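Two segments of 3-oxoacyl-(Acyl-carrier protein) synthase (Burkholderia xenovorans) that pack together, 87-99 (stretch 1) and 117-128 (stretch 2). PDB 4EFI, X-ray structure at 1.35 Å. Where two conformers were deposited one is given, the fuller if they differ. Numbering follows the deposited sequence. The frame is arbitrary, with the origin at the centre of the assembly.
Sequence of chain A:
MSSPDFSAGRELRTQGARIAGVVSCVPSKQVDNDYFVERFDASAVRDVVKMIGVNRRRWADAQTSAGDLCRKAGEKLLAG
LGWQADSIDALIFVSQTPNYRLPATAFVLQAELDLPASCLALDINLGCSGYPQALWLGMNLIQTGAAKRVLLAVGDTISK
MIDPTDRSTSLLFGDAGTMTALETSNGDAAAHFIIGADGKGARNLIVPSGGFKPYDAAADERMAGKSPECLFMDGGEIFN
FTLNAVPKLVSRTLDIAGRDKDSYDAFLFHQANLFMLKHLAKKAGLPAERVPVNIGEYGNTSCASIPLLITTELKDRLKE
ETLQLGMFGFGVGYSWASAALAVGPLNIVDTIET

Stretch 1 87-99: SIDALIFVSQTPN
Stretch 2 117-128: ASCLALDINLGC

The two stretches run side by side as parallel strands, paired from Ala-90 with Leu-120 to Val-94 with Ile-124. Their axes come within 4.7 Å and cross at -15°. The register is in step, residue for residue. Backbone angles are extended, near -120/125 for most strand residues. The contact buries 788 Å².

Ser-118 (chi1 p) precedes the strand. A water bridges its OG (2.7 Å) to Ile-88 O (2.8 Å).

Cys-119 is t. Its SG packs 4.0 Å from Ile-88 CG2 and 4.2 Å from Leu-91 CB, an apolar contact.

Leu-120 (m, t) starts the ladder. Its N donates to Asp-89 O at 3.1 Å, and its O accepts from Leu-91 N at 2.8 Å. One residue thus bonds to both neighbours of its partner, as parallel strands require. Its CB lies 3.9 Å from Ala-90 CB.

Ala-121 pairs with Leu-91 (chi1 t) and turns to the other face. Its CA approaches Leu-91 O at 3.5 Å, a CA-H...O contact.

Leu-122 (m, t) repeats the pattern. Its N donates to Leu-91 O at 3.1 Å, and Phe-93 N donates to its O at 2.8 Å. Its side chain shares a face with Ile-92 (m, t).

Asp-123 (m) sits opposite Phe-93 (t, chi2 63°). Its OD1 meets the ring edge, 3.4 Å from Phe-93 CD2, where the carbons carry slight positive charge.

Ile-124 (m, t) donates from N to Phe-93 O at 2.9 Å. Its O accepts a weak bond from Ser-95 N at 3.3 Å. Its CD1 packs 3.8 Å from Ile-92 CG2.

Beyond the strand, Asn-125 (t) shares a water with Gln-96 (m, t): the water donates to Asn-125 OD1 (2.8 Å) and Gln-96 OE1 (2.7 Å). Leu-126 (m, t) places CB 3.9 Å from Val-94 CG1 (chi1 t). Gly-127 CA lies 3.4 Å from Gln-96 CD; a CB here would clash with Gln-96 OE1.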

# COMPACT_ATOMS: atom_id res chain seq x y z
N SER A 87 11.03 -4.87 -22.86
CA SER A 87 11.53 -5.92 -21.97
C SER A 87 10.56 -6.24 -20.81
O SER A 87 10.83 -7.12 -20.00
CB SER A 87 12.88 -5.53 -21.36
OG SER A 87 12.74 -4.56 -20.33
N ILE A 88 9.45 -5.52 -20.71
CA ILE A 88 8.54 -5.73 -19.60
C ILE A 88 7.54 -6.85 -19.90
O ILE A 88 6.83 -6.82 -20.90
CB ILE A 88 7.78 -4.43 -19.21
CG1 ILE A 88 8.77 -3.28 -18.98
CG2 ILE A 88 6.89 -4.66 -18.02
CD1 ILE A 88 9.87 -3.56 -17.96
N ASP A 89 7.51 -7.85 -19.02
CA ASP A 89 6.70 -9.06 -19.24
C ASP A 89 5.34 -9.07 -18.58
O ASP A 89 4.46 -9.80 -19.03
CB ASP A 89 7.50 -10.29 -18.78
CG ASP A 89 8.81 -10.44 -19.52
OD1 ASP A 89 8.78 -10.38 -20.77
OD2 ASP A 89 9.85 -10.64 -18.87
N ALA A 90 5.15 -8.30 -17.52
CA ALA A 90 3.84 -8.20 -16.88
C ALA A 90 3.74 -6.89 -16.14
O ALA A 90 4.75 -6.38 -15.61
CB ALA A 90 3.65 -9.35 -15.89
N LEU A 91 2.54 -6.34 -16.11
CA LEU A 91 2.22 -5.18 -15.30
C LEU A 91 0.96 -5.51 -14.50
O LEU A 91 -0.09 -5.85 -15.05
CB LEU A 91 1.96 -3.94 -16.16
CG LEU A 91 1.76 -2.66 -15.33
CD1 LEU A 91 2.40 -1.43 -15.95
CD2 LEU A 91 0.30 -2.42 -15.02
N ILE A 92 1.10 -5.42 -13.18
CA ILE A 92 -0.02 -5.64 -12.27
C ILE A 92 -0.38 -4.32 -11.62
O ILE A 92 0.49 -3.67 -11.04
CB ILE A 92 0.39 -6.64 -11.19
CG1 ILE A 92 0.88 -7.95 -11.83
CG2 ILE A 92 -0.80 -6.92 -10.26
CD1 ILE A 92 1.39 -8.99 -10.82
N PHE A 93 -1.63 -3.91 -11.75
CA PHE A 93 -2.14 -2.66 -11.17
C PHE A 93 -3.02 -2.98 -9.98
O PHE A 93 -4.12 -3.53 -10.13
CB PHE A 93 -2.92 -1.86 -12.23
CG PHE A 93 -3.50 -0.54 -11.73
CD1 PHE A 93 -2.69 0.48 -11.29
CD2 PHE A 93 -4.87 -0.32 -11.73
CE1 PHE A 93 -3.23 1.70 -10.85
CE2 PHE A 93 -5.41 0.88 -11.29
CZ PHE A 93 -4.59 1.88 -10.88
N VAL A 94 -2.53 -2.67 -8.79
CA VAL A 94 -3.25 -2.90 -7.54
C VAL A 94 -3.76 -1.56 -7.06
O VAL A 94 -2.95 -0.64 -6.81
CB VAL A 94 -2.35 -3.52 -6.48
CG1 VAL A 94 -3.13 -3.71 -5.17
CG2 VAL A 94 -1.79 -4.84 -6.99
N SER A 95 -5.08 -1.44 -6.96
CA SER A 95 -5.70 -0.18 -6.64
C SER A 95 -7.18 -0.39 -6.36
O SER A 95 -7.78 -1.36 -6.83
CB SER A 95 -5.58 0.79 -7.81
OG SER A 95 -6.13 2.08 -7.51
N GLN A 96 -7.76 0.53 -5.59
CA GLN A 96 -9.20 0.58 -5.39
C GLN A 96 -9.85 1.74 -6.16
O GLN A 96 -11.05 1.93 -6.06
CB GLN A 96 -9.48 0.72 -3.90
CG GLN A 96 -8.93 -0.44 -3.11
CD GLN A 96 -8.96 -0.23 -1.62
OE1 GLN A 96 -9.60 -0.98 -0.90
NE2 GLN A 96 -8.24 0.76 -1.16
N THR A 97 -9.03 2.49 -6.91
CA THR A 97 -9.50 3.70 -7.58
C THR A 97 -9.09 3.73 -9.06
O THR A 97 -8.40 4.63 -9.52
CB THR A 97 -9.09 4.98 -6.80
OG1 THR A 97 -7.68 4.96 -6.49
CG2 THR A 97 -9.89 5.08 -5.50
N PRO A 98 -9.52 2.71 -9.81
CA PRO A 98 -9.17 2.62 -11.23
C PRO A 98 -9.80 3.74 -12.08
O PRO A 98 -10.81 4.32 -11.69
CB PRO A 98 -9.74 1.27 -11.62
CG PRO A 98 -10.92 1.10 -10.71
CD PRO A 98 -10.47 1.66 -9.40
N ASN A 99 -9.26 3.93 -13.28
CA ASN A 99 -9.78 4.97 -14.16
C ASN A 99 -11.23 4.74 -14.57
O ASN A 99 -12.06 5.66 -14.53
CB ASN A 99 -8.94 5.05 -15.46
CG ASN A 99 -7.61 5.73 -15.28
OD1 ASN A 99 -7.20 6.04 -14.16
ND2 ASN A 99 -6.91 5.94 -16.38
N ALA A 117 2.84 -6.26 -26.64
CA ALA A 117 1.63 -7.06 -26.64
C ALA A 117 1.73 -8.30 -25.78
O ALA A 117 0.71 -8.82 -25.32
CB ALA A 117 1.29 -7.44 -28.07
N SER A 118 2.94 -8.76 -25.53
CA SER A 118 3.20 -9.92 -24.69
C SER A 118 3.25 -9.56 -23.22
O SER A 118 3.47 -10.44 -22.37
CB SER A 118 4.52 -10.56 -25.09
OG SER A 118 5.56 -9.60 -25.14
N CYS A 119 3.04 -8.29 -22.88
CA CYS A 119 3.00 -7.89 -21.47
C CYS A 119 1.64 -8.21 -20.86
O CYS A 119 0.63 -7.67 -21.27
CB CYS A 119 3.30 -6.40 -21.34
SG CYS A 119 3.39 -5.80 -19.63
N LEU A 120 1.61 -9.09 -19.86
CA LEU A 120 0.38 -9.37 -19.15
C LEU A 120 -0.11 -8.09 -18.48
O LEU A 120 0.68 -7.28 -18.01
CB LEU A 120 0.63 -10.43 -18.08
CG LEU A 120 1.18 -11.74 -18.57
CD1 LEU A 120 1.33 -12.73 -17.40
CD2 LEU A 120 0.31 -12.35 -19.67
N ALA A 121 -1.43 -7.91 -18.42
CA ALA A 121 -2.01 -6.70 -17.87
C ALA A 121 -3.16 -7.08 -16.94
O ALA A 121 -4.22 -7.50 -17.38
CB ALA A 121 -2.49 -5.81 -19.01
N LEU A 122 -2.95 -6.92 -15.64
CA LEU A 122 -3.94 -7.38 -14.65
C LEU A 122 -4.24 -6.29 -13.65
O LEU A 122 -3.32 -5.84 -12.95
CB LEU A 122 -3.37 -8.59 -13.90
CG LEU A 122 -3.13 -9.83 -14.78
CD1 LEU A 122 -2.40 -10.91 -13.98
CD2 LEU A 122 -4.46 -10.38 -15.32
N ASP A 123 -5.50 -5.87 -13.54
CA ASP A 123 -5.95 -5.01 -12.44
C ASP A 123 -6.44 -5.92 -11.33
O ASP A 123 -7.36 -6.74 -11.55
CB ASP A 123 -7.18 -4.13 -12.85
CG ASP A 123 -6.84 -2.79 -13.52
OD1 ASP A 123 -5.74 -2.65 -14.05
OD2 ASP A 123 -7.75 -1.90 -13.55
N ILE A 124 -5.95 -5.73 -10.12
CA ILE A 124 -6.37 -6.47 -8.93
C ILE A 124 -6.86 -5.50 -7.85
O ILE A 124 -6.18 -4.52 -7.53
CB ILE A 124 -5.21 -7.29 -8.37
CG1 ILE A 124 -4.72 -8.25 -9.44
CG2 ILE A 124 -5.64 -8.01 -7.09
CD1 ILE A 124 -3.56 -9.15 -8.96
N ASN A 125 -8.07 -5.73 -7.35
CA ASN A 125 -8.65 -4.86 -6.32
C ASN A 125 -8.31 -5.28 -4.90
O ASN A 125 -8.96 -6.14 -4.32
CB ASN A 125 -10.17 -4.79 -6.48
CG ASN A 125 -10.82 -3.82 -5.50
OD1 ASN A 125 -10.15 -3.14 -4.71
ND2 ASN A 125 -12.13 -3.72 -5.57
N LEU A 126 -7.26 -4.67 -4.38
CA LEU A 126 -6.87 -4.84 -2.98
C LEU A 126 -6.56 -3.48 -2.42
O LEU A 126 -6.17 -2.56 -3.15
CB LEU A 126 -5.63 -5.72 -2.87
CG LEU A 126 -5.84 -7.19 -3.15
CD1 LEU A 126 -4.47 -7.85 -3.33
CD2 LEU A 126 -6.64 -7.86 -2.04
N GLY A 127 -6.71 -3.36 -1.10
CA GLY A 127 -6.44 -2.10 -0.42
C GLY A 127 -5.17 -2.19 0.40
O GLY A 127 -4.09 -2.41 -0.14
N CYS A 128 -5.30 -2.03 1.71
CA CYS A 128 -4.12 -1.86 2.54
C CYS A 128 -3.19 -3.08 2.58
O CYS A 128 -2.06 -2.94 3.05
CB CYS A 128 -4.52 -1.34 3.92
SG CYS A 128 -5.40 0.24 3.83
O HOH W 1 6.71 -8.79 -22.86
O HOH W 2 -10.58 -3.29 -1.96